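Local coordinates for PTS EIIA type-4 domain-containing protein (Streptococcus agalactiae NEM316, PDB 4TKZ) that probably acts as a type-4 (mannose-family) EIIA phosphotransferase component, passing phosphoryl groups on during sugar uptake, at residues I5-G10 with I58-D63; H9-D14 with G32-A37; K84-S89 with H108-V113; L93-E98 with T118-G123. One frame throughout, in Å; residues are numbered along the deposited sequence.

Contact 1 (I5-G10 with I58-D63)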
loop_
_atom_site.group_PDB
_atom_site.type_symbol
_atom_site.label_atom_id
_atom_site.label_comp_id
_atom_site.label_asym_id
_atom_site.label_seq_id
_atom_site.Cartn_x
_atom_site.Cartn_y
_atom_site.Cartn_z
ATOM N N ILE A 5 -3.906 -3.711 13.197
ATOM C CA ILE A 5 -4.889 -4.433 12.412
ATOM C C ILE A 5 -4.976 -3.836 11.021
ATOM O O ILE A 5 -5.218 -2.632 10.854
ATOM C CB ILE A 5 -6.277 -4.375 13.082
ATOM C CG1 ILE A 5 -6.184 -4.890 14.513
ATOM C CG2 ILE A 5 -7.301 -5.190 12.292
ATOM C CD1 ILE A 5 -7.537 -4.845 15.273
ATOM N N ILE A 6 -4.786 -4.686 10.022
ATOM C CA ILE A 6 -4.855 -4.267 8.632
ATOM C C ILE A 6 -6.164 -4.718 7.995
ATOM O O ILE A 6 -6.439 -5.927 7.907
ATOM C CB ILE A 6 -3.690 -4.873 7.830
ATOM C CG1 ILE A 6 -2.343 -4.484 8.445
ATOM C CG2 ILE A 6 -3.735 -4.409 6.374
ATOM C CD1 ILE A 6 -1.149 -5.206 7.802
ATOM N N VAL A 7 -6.970 -3.754 7.552
ATOM C CA VAL A 7 -8.220 -4.064 6.872
ATOM C C VAL A 7 -8.203 -3.465 5.479
ATOM O O VAL A 7 -8.040 -2.253 5.326
ATOM C CB VAL A 7 -9.441 -3.498 7.634
ATOM C CG1 VAL A 7 -10.708 -4.175 7.147
ATOM C CG2 VAL A 7 -9.257 -3.684 9.123
ATOM N N ALA A 8 -8.361 -4.300 4.455
ATOM C CA ALA A 8 -8.311 -3.802 3.085
ATOM C C ALA A 8 -9.027 -4.717 2.101
ATOM O O ALA A 8 -9.288 -5.881 2.396
ATOM C CB ALA A 8 -6.846 -3.582 2.656
ATOM N N HIS A 9 -9.346 -4.162 0.934
ATOM C CA HIS A 9 -10.032 -4.872 -0.138
ATOM C C HIS A 9 -9.223 -6.042 -0.694
ATOM O O HIS A 9 -8.006 -5.937 -0.890
ATOM C CB HIS A 9 -10.329 -3.898 -1.285
ATOM C CG HIS A 9 -11.366 -2.864 -0.960
ATOM N ND1 HIS A 9 -11.062 -1.679 -0.321
ATOM C CD2 HIS A 9 -12.696 -2.826 -1.210
ATOM C CE1 HIS A 9 -12.167 -0.967 -0.173
ATOM N NE2 HIS A 9 -13.170 -1.637 -0.710
ATOM N N GLY A 10 -9.908 -7.140 -0.989
ATOM C CA GLY A 10 -9.265 -8.328 -1.518
ATOM C C GLY A 10 -8.304 -8.937 -0.522
ATOM O O GLY A 10 -8.539 -8.876 0.688
ATOM N N ILE A 58 -4.983 0.247 19.934
ATOM C CA ILE A 58 -5.153 -0.423 18.643
ATOM C C ILE A 58 -4.963 0.523 17.463
ATOM O O ILE A 58 -5.586 1.587 17.383
ATOM C CB ILE A 58 -6.547 -1.087 18.536
ATOM C CG1 ILE A 58 -6.703 -2.165 19.607
ATOM C CG2 ILE A 58 -6.773 -1.697 17.160
ATOM C CD1 ILE A 58 -8.064 -2.161 20.268
ATOM N N LEU A 59 -4.087 0.137 16.542
ATOM C CA LEU A 59 -3.905 0.923 15.339
ATOM C C LEU A 59 -4.475 0.144 14.167
ATOM O O LEU A 59 -4.023 -0.961 13.871
ATOM C CB LEU A 59 -2.419 1.246 15.120
ATOM C CG LEU A 59 -2.091 2.021 13.840
ATOM C CD1 LEU A 59 -2.806 3.370 13.784
ATOM C CD2 LEU A 59 -0.595 2.207 13.704
ATOM N N VAL A 60 -5.462 0.729 13.499
ATOM C CA VAL A 60 -6.081 0.092 12.346
ATOM C C VAL A 60 -5.633 0.753 11.050
ATOM O O VAL A 60 -5.888 1.947 10.806
ATOM C CB VAL A 60 -7.613 0.127 12.408
ATOM C CG1 VAL A 60 -8.177 -0.635 11.215
ATOM C CG2 VAL A 60 -8.118 -0.467 13.722
ATOM N N LEU A 61 -4.958 -0.026 10.211
ATOM C CA LEU A 61 -4.455 0.508 8.958
ATOM C C LEU A 61 -5.348 0.047 7.815
ATOM O O LEU A 61 -5.481 -1.146 7.564
ATOM C CB LEU A 61 -3.012 0.041 8.743
ATOM C CG LEU A 61 -2.141 0.315 9.973
ATOM C CD1 LEU A 61 -0.715 -0.193 9.724
ATOM C CD2 LEU A 61 -2.142 1.815 10.281
ATOM N N THR A 62 -5.965 0.989 7.114
ATOM C CA THR A 62 -6.896 0.612 6.057
ATOM C C THR A 62 -6.486 1.174 4.736
ATOM O O THR A 62 -5.764 2.167 4.683
ATOM C CB THR A 62 -8.321 1.112 6.339
ATOM O OG1 THR A 62 -8.365 2.543 6.208
ATOM C CG2 THR A 62 -8.755 0.699 7.738
ATOM N N ASP A 63 -6.978 0.571 3.661
ATOM C CA ASP A 63 -6.449 0.905 2.347
ATOM C C ASP A 63 -6.861 2.268 1.825
ATOM O O ASP A 63 -6.018 3.049 1.383
ATOM C CB ASP A 63 -6.733 -0.195 1.313
ATOM C CG ASP A 63 -8.192 -0.600 1.239
ATOM O OD1 ASP A 63 -9.017 -0.149 2.063
ATOM O OD2 ASP A 63 -8.516 -1.397 0.332
#
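I5, I6 and V7 run beside V60, L61 and T62 as parallel strand neighbours, with axes 4.7 Å apart and N-to-C directions 24° apart. I5 N bonds to L59 O, I5 O accepts L61 N, and V7 N bonds to L61 O. The ladder fades at D63 N, whose bond to V7 O is weak at 3.4 Å. The side chains of I5, V60, V7 and T62 lie on one face of the sheet. I6 and L61 lie on the other. On the first face, I5 CD1 touches I58 CG2 at 3.7 Å, and V7 CG2 meets V60 CG1 at 3.9 Å. At the strand ends, D63 CG sits between its own backbone N and carbonyl carbon (chi1 52°), and the carboxylate it carries reaches H9, where D63 OD2 takes two bonds. H9 ND1 donates at 2.6 Å to the syn lone pair of D63 OD2, and that oxygen lies in the imidazole plane. H9 N donates to the same D63 OD2 at 2.9 Å, from above the carboxylate plane. The ND1 bond should fix the rotation of the imidazole, while the H9 N bond ties D63 to the backbone. The methyl of A8 packs against D63 CG at 3.6 Å. A histidine at the end of the first strand is consistent with the phosphoryl-carrying histidine of mannose-family EIIA domains. Both strands lie in the middle of the four-stranded parallel sheet. Helices 41-52 and 68-76 cover the I5, V7, V60 and T62 face. Helices 12-24 and 93-102 cover I6 and L61. T62 OG1 bonds to L88 O in the neighbouring strand.

Contact 2 (H9-D14 with G32-A37)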
loop_
_atom_site.group_PDB
_atom_site.type_symbol
_atom_site.label_atom_id
_atom_site.label_comp_id
_atom_site.label_asym_id
_atom_site.label_seq_id
_atom_site.Cartn_x
_atom_site.Cartn_y
_atom_site.Cartn_z
ATOM N N HIS A 9 -9.346 -4.162 0.934
ATOM C CA HIS A 9 -10.032 -4.872 -0.138
ATOM C C HIS A 9 -9.223 -6.042 -0.694
ATOM O O HIS A 9 -8.006 -5.937 -0.890
ATOM C CB HIS A 9 -10.329 -3.898 -1.285
ATOM C CG HIS A 9 -11.366 -2.864 -0.960
ATOM N ND1 HIS A 9 -11.062 -1.679 -0.321
ATOM C CD2 HIS A 9 -12.696 -2.826 -1.210
ATOM C CE1 HIS A 9 -12.167 -0.967 -0.173
ATOM N NE2 HIS A 9 -13.170 -1.637 -0.710
ATOM N N GLY A 10 -9.908 -7.140 -0.989
ATOM C CA GLY A 10 -9.265 -8.328 -1.518
ATOM C C GLY A 10 -8.304 -8.937 -0.522
ATOM O O GLY A 10 -8.539 -8.876 0.688
ATOM N N ASN A 11 -7.226 -9.530 -1.031
ATOM C CA ASN A 11 -6.190 -10.086 -0.176
ATOM C C ASN A 11 -4.972 -9.160 -0.048
ATOM O O ASN A 11 -3.869 -9.617 0.207
ATOM C CB ASN A 11 -5.796 -11.491 -0.653
ATOM C CG ASN A 11 -6.933 -12.497 -0.477
ATOM O OD1 ASN A 11 -7.647 -12.823 -1.425
ATOM N ND2 ASN A 11 -7.117 -12.972 0.747
ATOM N N PHE A 12 -5.203 -7.860 -0.233
ATOM C CA PHE A 12 -4.236 -6.797 0.097
ATOM C C PHE A 12 -3.643 -7.012 1.499
ATOM O O PHE A 12 -2.430 -6.944 1.646
ATOM C CB PHE A 12 -4.951 -5.432 -0.030
ATOM C CG PHE A 12 -4.082 -4.182 0.172
ATOM C CD1 PHE A 12 -3.256 -4.014 1.282
ATOM C CD2 PHE A 12 -4.212 -3.120 -0.711
ATOM C CE1 PHE A 12 -2.524 -2.847 1.460
ATOM C CE2 PHE A 12 -3.479 -1.947 -0.548
ATOM C CZ PHE A 12 -2.637 -1.811 0.542
ATOM N N PRO A 13 -4.477 -7.256 2.535
ATOM C CA PRO A 13 -3.815 -7.460 3.833
ATOM C C PRO A 13 -2.830 -8.628 3.829
ATOM O O PRO A 13 -1.723 -8.469 4.354
ATOM C CB PRO A 13 -4.986 -7.758 4.777
ATOM C CG PRO A 13 -6.126 -6.992 4.178
ATOM C CD PRO A 13 -5.952 -7.214 2.694
ATOM N N ASP A 14 -3.202 -9.764 3.244
ATOM C CA ASP A 14 -2.276 -10.894 3.189
ATOM C C ASP A 14 -1.016 -10.535 2.433
ATOM O O ASP A 14 0.078 -10.948 2.810
ATOM C CB ASP A 14 -2.913 -12.094 2.496
ATOM C CG ASP A 14 -3.907 -12.805 3.366
ATOM O OD1 ASP A 14 -3.840 -12.644 4.600
ATOM O OD2 ASP A 14 -4.751 -13.526 2.799
ATOM N N GLY A 32 -4.444 -9.388 9.843
ATOM C CA GLY A 32 -5.066 -8.869 8.642
ATOM C C GLY A 32 -6.498 -9.349 8.540
ATOM O O GLY A 32 -6.809 -10.495 8.880
ATOM N N ILE A 33 -7.374 -8.456 8.097
ATOM C CA ILE A 33 -8.726 -8.833 7.743
ATOM C C ILE A 33 -8.902 -8.595 6.248
ATOM O O ILE A 33 -8.956 -7.450 5.790
ATOM C CB ILE A 33 -9.760 -8.027 8.565
ATOM C CG1 ILE A 33 -9.561 -8.305 10.056
ATOM C CG2 ILE A 33 -11.159 -8.384 8.146
ATOM C CD1 ILE A 33 -10.503 -7.536 10.983
ATOM N N ASN A 34 -8.988 -9.684 5.490
ATOM C CA ASN A 34 -9.146 -9.592 4.049
ATOM C C ASN A 34 -10.602 -9.395 3.640
ATOM O O ASN A 34 -11.420 -10.300 3.796
ATOM C CB ASN A 34 -8.572 -10.844 3.371
ATOM C CG ASN A 34 -7.096 -11.055 3.676
ATOM O OD1 ASN A 34 -6.233 -10.411 3.084
ATOM N ND2 ASN A 34 -6.803 -11.974 4.588
ATOM N N PHE A 35 -10.915 -8.213 3.117
ATOM C CA PHE A 35 -12.264 -7.898 2.655
ATOM C C PHE A 35 -12.430 -8.409 1.233
ATOM O O PHE A 35 -12.263 -7.662 0.267
ATOM C CB PHE A 35 -12.511 -6.389 2.711
ATOM C CG PHE A 35 -13.897 -5.974 2.289
ATOM C CD1 PHE A 35 -15.016 -6.683 2.719
ATOM C CD2 PHE A 35 -14.083 -4.860 1.483
ATOM C CE1 PHE A 35 -16.300 -6.295 2.344
ATOM C CE2 PHE A 35 -15.360 -4.456 1.098
ATOM C CZ PHE A 35 -16.477 -5.181 1.530
ATOM N N ILE A 36 -12.770 -9.687 1.114
ATOM C CA ILE A 36 -12.789 -10.347 -0.186
ATOM C C ILE A 36 -14.184 -10.337 -0.801
ATOM O O ILE A 36 -15.173 -10.023 -0.132
ATOM C CB ILE A 36 -12.290 -11.801 -0.079
ATOM C CG1 ILE A 36 -13.251 -12.628 0.779
ATOM C CG2 ILE A 36 -10.871 -11.851 0.499
ATOM C CD1 ILE A 36 -12.923 -14.095 0.819
ATOM N N ALA A 37 -14.259 -10.672 -2.086
ATOM C CA ALA A 37 -15.536 -10.754 -2.777
ATOM C C ALA A 37 -16.437 -11.745 -2.067
ATOM O O ALA A 37 -16.017 -12.855 -1.736
ATOM C CB ALA A 37 -15.342 -11.166 -4.221
#
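The rings of H9 and F35 form an offset edge-to-face pair, with the edge of F35 turned to the face of H9 and the planes 62° apart. H9 CD2 and F35 CD2 meet at 3.6 Å, and H9 CD2 lies near the plane of the phenyl ring. P69 of helix 68-76 touches the side chains of both H9 and F35. The second flat group is the N34 amide. Its OD1 accepts D14 N at 3.1 Å, in the amide plane and on a lone pair. Its ND2 donates to D14 OD1 at 3.0 Å, from above the carboxylate. N34 thus uses both ends of its amide on one aspartate. N11 ND2 bonds to D14 OD2 at 3.2 Å. P13 lies alongside N34, running the opposite way, with P13 CD 3.2 Å from N34 OD1, and P13 CG reaches I33 O at 3.3 Å. Between the ring pair and the polar cluster, G10 N bonds to F35 O at 2.7 Å. G10 takes a positive phi of 65° in a type II' turn from H9 to F12. N11 sits at the N-cap position of helix 12-24. This is the strand-to-helix corner of a beta-alpha-beta unit made of strand 3-9, helix 12-24 and strand 30-35.

Contact 3 (K84-S89 with H108-V113)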
loop_
_atom_site.group_PDB
_atom_site.type_symbol
_atom_site.label_atom_id
_atom_site.label_comp_id
_atom_site.label_asym_id
_atom_site.label_seq_id
_atom_site.Cartn_x
_atom_site.Cartn_y
_atom_site.Cartn_z
ATOM N N LYS A 84 -8.430 2.752 22.980
ATOM C CA LYS A 84 -7.894 3.775 22.092
ATOM C C LYS A 84 -7.692 3.146 20.718
ATOM O O LYS A 84 -6.804 2.320 20.532
ATOM C CB LYS A 84 -6.584 4.333 22.648
ATOM C CG LYS A 84 -6.773 5.193 23.894
ATOM C CD LYS A 84 -7.498 6.489 23.564
ATOM C CE LYS A 84 -8.097 7.139 24.808
ATOM N NZ LYS A 84 -9.375 6.487 25.227
ATOM N N ILE A 85 -8.552 3.504 19.771
ATOM C CA ILE A 85 -8.484 2.935 18.430
ATOM C C ILE A 85 -8.237 4.038 17.412
ATOM O O ILE A 85 -9.079 4.914 17.222
ATOM C CB ILE A 85 -9.768 2.172 18.069
ATOM C CG1 ILE A 85 -10.022 1.049 19.082
ATOM C CG2 ILE A 85 -9.677 1.606 16.659
ATOM C CD1 ILE A 85 -11.420 0.421 19.003
ATOM N N LYS A 86 -7.066 4.005 16.775
ATOM C CA LYS A 86 -6.755 4.942 15.707
ATOM C C LYS A 86 -6.997 4.267 14.360
ATOM O O LYS A 86 -6.628 3.108 14.161
ATOM C CB LYS A 86 -5.294 5.403 15.814
ATOM C CG LYS A 86 -5.034 6.363 16.973
ATOM C CD LYS A 86 -5.704 7.711 16.719
ATOM C CE LYS A 86 -5.154 8.796 17.640
ATOM N NZ LYS A 86 -6.052 9.983 17.751
ATOM N N VAL A 87 -7.615 4.997 13.439
ATOM C CA VAL A 87 -7.938 4.460 12.122
ATOM C C VAL A 87 -7.308 5.322 11.041
ATOM O O VAL A 87 -7.661 6.500 10.888
ATOM C CB VAL A 87 -9.462 4.420 11.900
ATOM C CG1 VAL A 87 -9.795 3.854 10.523
ATOM C CG2 VAL A 87 -10.138 3.599 13.010
ATOM N N LEU A 88 -6.368 4.745 10.289
ATOM C CA LEU A 88 -5.749 5.466 9.179
ATOM C C LEU A 88 -6.188 4.888 7.833
ATOM O O LEU A 88 -6.439 3.687 7.721
ATOM C CB LEU A 88 -4.212 5.408 9.260
ATOM C CG LEU A 88 -3.520 5.753 10.576
ATOM C CD1 LEU A 88 -1.990 5.834 10.371
ATOM C CD2 LEU A 88 -4.061 7.058 11.137
ATOM N N SER A 89 -6.295 5.753 6.823
ATOM C CA SER A 89 -6.385 5.313 5.431
ATOM C C SER A 89 -5.031 5.572 4.762
ATOM O O SER A 89 -4.152 6.188 5.367
ATOM C CB SER A 89 -7.476 6.063 4.684
ATOM O OG SER A 89 -7.208 7.451 4.651
ATOM N N HIS A 108 0.992 4.419 24.319
ATOM C CA HIS A 108 -0.291 4.741 23.703
ATOM C C HIS A 108 -0.204 4.964 22.202
ATOM O O HIS A 108 0.696 5.645 21.723
ATOM C CB HIS A 108 -0.887 5.986 24.359
ATOM C CG HIS A 108 -1.244 5.796 25.801
ATOM N ND1 HIS A 108 -2.500 5.403 26.210
ATOM C CD2 HIS A 108 -0.507 5.942 26.926
ATOM C CE1 HIS A 108 -2.522 5.317 27.529
ATOM N NE2 HIS A 108 -1.325 5.639 27.988
ATOM N N VAL A 109 -1.174 4.412 21.477
ATOM C CA VAL A 109 -1.252 4.568 20.026
ATOM C C VAL A 109 -1.341 6.044 19.599
ATOM O O VAL A 109 -0.895 6.404 18.509
ATOM C CB VAL A 109 -2.427 3.743 19.434
ATOM C CG1 VAL A 109 -3.774 4.293 19.901
ATOM C CG2 VAL A 109 -2.351 3.709 17.910
ATOM N N ASP A 110 -1.898 6.897 20.462
ATOM C CA ASP A 110 -1.963 8.335 20.183
ATOM C C ASP A 110 -0.584 8.930 19.895
ATOM O O ASP A 110 -0.435 9.796 19.035
ATOM C CB ASP A 110 -2.590 9.094 21.356
ATOM C CG ASP A 110 -4.068 8.817 21.513
ATOM O OD1 ASP A 110 -4.653 8.156 20.629
ATOM O OD2 ASP A 110 -4.650 9.271 22.525
ATOM N N ASP A 111 0.421 8.464 20.625
ATOM C CA ASP A 111 1.763 9.024 20.518
ATOM C C ASP A 111 2.556 8.362 19.394
ATOM O O ASP A 111 3.658 8.791 19.062
ATOM C CB ASP A 111 2.483 8.892 21.864
ATOM C CG ASP A 111 1.706 9.538 23.002
ATOM O OD1 ASP A 111 1.117 10.615 22.772
ATOM O OD2 ASP A 111 1.669 8.965 24.114
ATOM N N LEU A 112 1.973 7.322 18.801
ATOM C CA LEU A 112 2.611 6.596 17.706
ATOM C C LEU A 112 2.113 7.051 16.331
ATOM O O LEU A 112 2.869 7.032 15.361
ATOM C CB LEU A 112 2.412 5.082 17.871
ATOM C CG LEU A 112 2.725 4.174 16.681
ATOM C CD1 LEU A 112 4.234 4.102 16.430
ATOM C CD2 LEU A 112 2.133 2.781 16.863
ATOM N N VAL A 113 0.854 7.469 16.244
ATOM C CA VAL A 113 0.246 7.782 14.942
ATOM C C VAL A 113 0.907 8.914 14.164
ATOM O O VAL A 113 0.948 8.873 12.937
ATOM C CB VAL A 113 -1.267 8.092 15.050
ATOM C CG1 VAL A 113 -2.040 6.819 15.247
ATOM C CG2 VAL A 113 -1.536 9.088 16.159
#
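K86 packs against V109 and V113, a strand-on-helix contact in an alpha/beta fold with helices on both faces of a parallel sheet. It joins strand 84-89, outermost within the chain, to the start of helix 110-122. No hydrogen bond crosses between the two segments. The contact rests on apolar carbons and one long ion pair. K86 carries the largest share. Its CG lies beside its own backbone N (chi1 -73°) and comes to 3.5 Å from V113 CG1, tighter than usual for two carbons. K86 CG also meets V109 CG1, at 3.8 Å. The lysine chain crosses V113 at about a right angle, and K86 CE reaches V113 CG2 at 3.9 Å. V109 also touches strand residue K84, its CG1 lying 3.9 Å from K84 CB. L59 of the adjacent strand touches K86, V109 and V113. The ammonium of K86 has its stronger partner in the second subunit, where S128 OG hydrogen-bonds to it. The sheet also runs on into that subunit: L88 and S89 pair with one of its strands in an antiparallel ladder. Within the chain, D110 gives K86 a weaker electrostatic partner, and the two side chains cross at about a right angle. K86 NZ stands 3.7 Å from D110 OD1, a long salt bridge, while K86 CE is nearer to D110 OD1, at 3.1 Å.

Contact 4 (L93-E98 with T118-G123)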
loop_
_atom_site.group_PDB
_atom_site.type_symbol
_atom_site.label_atom_id
_atom_site.label_comp_id
_atom_site.label_asym_id
_atom_site.label_seq_id
_atom_site.Cartn_x
_atom_site.Cartn_y
_atom_site.Cartn_z
ATOM N N LEU A 93 3.631 0.450 2.540
ATOM C CA LEU A 93 4.518 -0.363 3.364
ATOM C C LEU A 93 5.244 0.500 4.397
ATOM O O LEU A 93 5.579 0.025 5.479
ATOM C CB LEU A 93 5.490 -1.209 2.518
ATOM C CG LEU A 93 6.382 -2.241 3.228
ATOM C CD1 LEU A 93 5.592 -3.204 4.076
ATOM C CD2 LEU A 93 7.228 -3.030 2.209
ATOM N N SER A 94 5.468 1.771 4.072
ATOM C CA SER A 94 6.087 2.705 5.011
ATOM C C SER A 94 5.250 2.834 6.284
ATOM O O SER A 94 5.792 2.833 7.396
ATOM C CB SER A 94 6.225 4.092 4.376
ATOM O OG SER A 94 7.236 4.114 3.385
ATOM N N MET A 95 3.944 2.965 6.100
ATOM C CA MET A 95 3.005 3.084 7.219
ATOM C C MET A 95 3.130 1.855 8.115
ATOM O O MET A 95 3.255 1.966 9.341
ATOM C CB MET A 95 1.576 3.227 6.687
ATOM C CG MET A 95 0.555 3.543 7.748
ATOM S SD MET A 95 -1.080 3.731 7.036
ATOM C CE MET A 95 -0.946 5.359 6.303
ATOM N N LEU A 96 3.137 0.679 7.493
ATOM C CA LEU A 96 3.200 -0.581 8.234
ATOM C C LEU A 96 4.533 -0.778 8.942
ATOM O O LEU A 96 4.579 -1.155 10.116
ATOM C CB LEU A 96 2.937 -1.768 7.298
ATOM C CG LEU A 96 2.925 -3.147 7.953
ATOM C CD1 LEU A 96 1.985 -3.204 9.179
ATOM C CD2 LEU A 96 2.517 -4.186 6.916
ATOM N N MET A 97 5.626 -0.534 8.230
ATOM C CA MET A 97 6.934 -0.737 8.833
ATOM C C MET A 97 7.138 0.207 10.020
ATOM O O MET A 97 7.666 -0.192 11.058
ATOM C CB MET A 97 8.045 -0.569 7.791
ATOM C CG MET A 97 8.071 -1.648 6.694
ATOM S SD MET A 97 8.091 -3.357 7.293
ATOM C CE MET A 97 9.580 -3.323 8.298
ATOM N N GLU A 98 6.691 1.449 9.884
ATOM C CA GLU A 98 6.859 2.416 10.970
ATOM C C GLU A 98 6.092 1.997 12.216
ATOM O O GLU A 98 6.610 2.076 13.334
ATOM C CB GLU A 98 6.401 3.813 10.545
ATOM C CG GLU A 98 6.875 4.906 11.515
ATOM C CD GLU A 98 8.397 5.049 11.510
ATOM O OE1 GLU A 98 8.923 5.666 10.571
ATOM O OE2 GLU A 98 9.064 4.544 12.439
ATOM N N THR A 118 3.725 10.611 9.286
ATOM C CA THR A 118 4.888 11.286 8.724
ATOM C C THR A 118 5.644 10.349 7.798
ATOM O O THR A 118 5.947 10.710 6.654
ATOM C CB THR A 118 5.825 11.774 9.841
ATOM O OG1 THR A 118 5.157 12.781 10.613
ATOM C CG2 THR A 118 7.121 12.334 9.257
ATOM N N SER A 119 5.942 9.145 8.283
ATOM C CA SER A 119 6.700 8.180 7.489
ATOM C C SER A 119 5.932 7.761 6.237
ATOM O O SER A 119 6.534 7.546 5.186
ATOM C CB SER A 119 7.077 6.957 8.331
ATOM O OG SER A 119 8.100 7.272 9.263
ATOM N N SER A 120 4.608 7.650 6.357
ATOM C CA SER A 120 3.758 7.257 5.237
ATOM C C SER A 120 3.908 8.243 4.089
ATOM O O SER A 120 4.059 7.856 2.922
ATOM C CB SER A 120 2.283 7.163 5.676
ATOM O OG SER A 120 2.146 6.304 6.784
ATOM N N HIS A 121 3.896 9.523 4.433
ATOM C CA HIS A 121 4.048 10.593 3.463
ATOM C C HIS A 121 5.474 10.648 2.922
ATOM O O HIS A 121 5.685 10.808 1.720
ATOM C CB HIS A 121 3.711 11.933 4.119
ATOM C CG HIS A 121 2.245 12.186 4.257
ATOM N ND1 HIS A 121 1.431 12.419 3.172
ATOM C CD2 HIS A 121 1.448 12.265 5.349
ATOM C CE1 HIS A 121 0.192 12.623 3.588
ATOM N NE2 HIS A 121 0.175 12.527 4.906
ATOM N N GLU A 122 6.449 10.522 3.814
ATOM C CA GLU A 122 7.846 10.606 3.417
ATOM C C GLU A 122 8.245 9.454 2.505
ATOM O O GLU A 122 9.243 9.537 1.786
ATOM C CB GLU A 122 8.751 10.659 4.656
ATOM C CG GLU A 122 8.604 11.946 5.455
ATOM C CD GLU A 122 9.462 11.975 6.697
ATOM O OE1 GLU A 122 9.626 10.915 7.334
ATOM O OE2 GLU A 122 9.969 13.065 7.039
ATOM N N GLY A 123 7.467 8.377 2.531
ATOM C CA GLY A 123 7.768 7.199 1.730
ATOM C C GLY A 123 7.321 7.295 0.278
ATOM O O GLY A 123 7.673 6.449 -0.546
#
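M95 and S120 mark the close approach of an antiparallel helix pair, helices 93-102 and 110-122. The axes of the short segments come within 7.7 Å, and their directions differ by 146°. The tight part brings S94, S120 and G123 close together beside M95; the M95 and S120 CA atoms are 4.7 Å apart. S94 CB rests 3.6 Å from S119 O, and S94 OG lies 3.5 Å from G123 CA. G123 has no side chain, so the serine can lie directly against its backbone. The S94 side chain also lies near a bound glycerol, which probably came from the crystallisation liquor. N92, just before helix 93-102, bridges the two helices: its ND2 bonds to S120 O and its OD1 accepts M95 N. M95 also reaches the sheet, touching L61 of strand 57-62.

The other side is looser and more open to solvent. E98 and S119 are partly exposed there, and T118 and E122 nearby are exposed. E98 CG lies 3.8 Å from S119 CB. E98 OE1 is modelled too close to S119 OG, so that contact is doubtful. The firmer polar partner of E98 is S102 OG, which bonds to OE2 one turn on in the same helix.

S120 OG lies against M95, though its hydrogen bond goes back along its own helix to V116 O. The methionine chain is extended through chi2 and bends at chi3 (-76°), which brings CE round to the hydroxyl. S120 OG therefore touches M95 at both ends of that chain, with CB at 3.1 Å and CE at 3.3 Å.

How the contacts relate
From the N terminus, strand 3-9 starts two contacts that share H9 and G10. Contact 2 closes the shorter loop, through helix 12-24 to strand 30-35. That loop lies within the longer one closed by contact 1, which reaches strand 57-62. Together they join three neighbouring strands, with I6 O and A8 O meeting I33 N and F35 N. Contacts 3 and 4 come later and cross. Contact 3 closes a loop that holds helix 93-102, tying strand 84-89 to the start of helix 110-122. Contact 4 closes the next, through the turn into helix 110-122, and ties the end of that helix to helix 93-102. L61 of contact 1 touches M95 and L96 of contact 4.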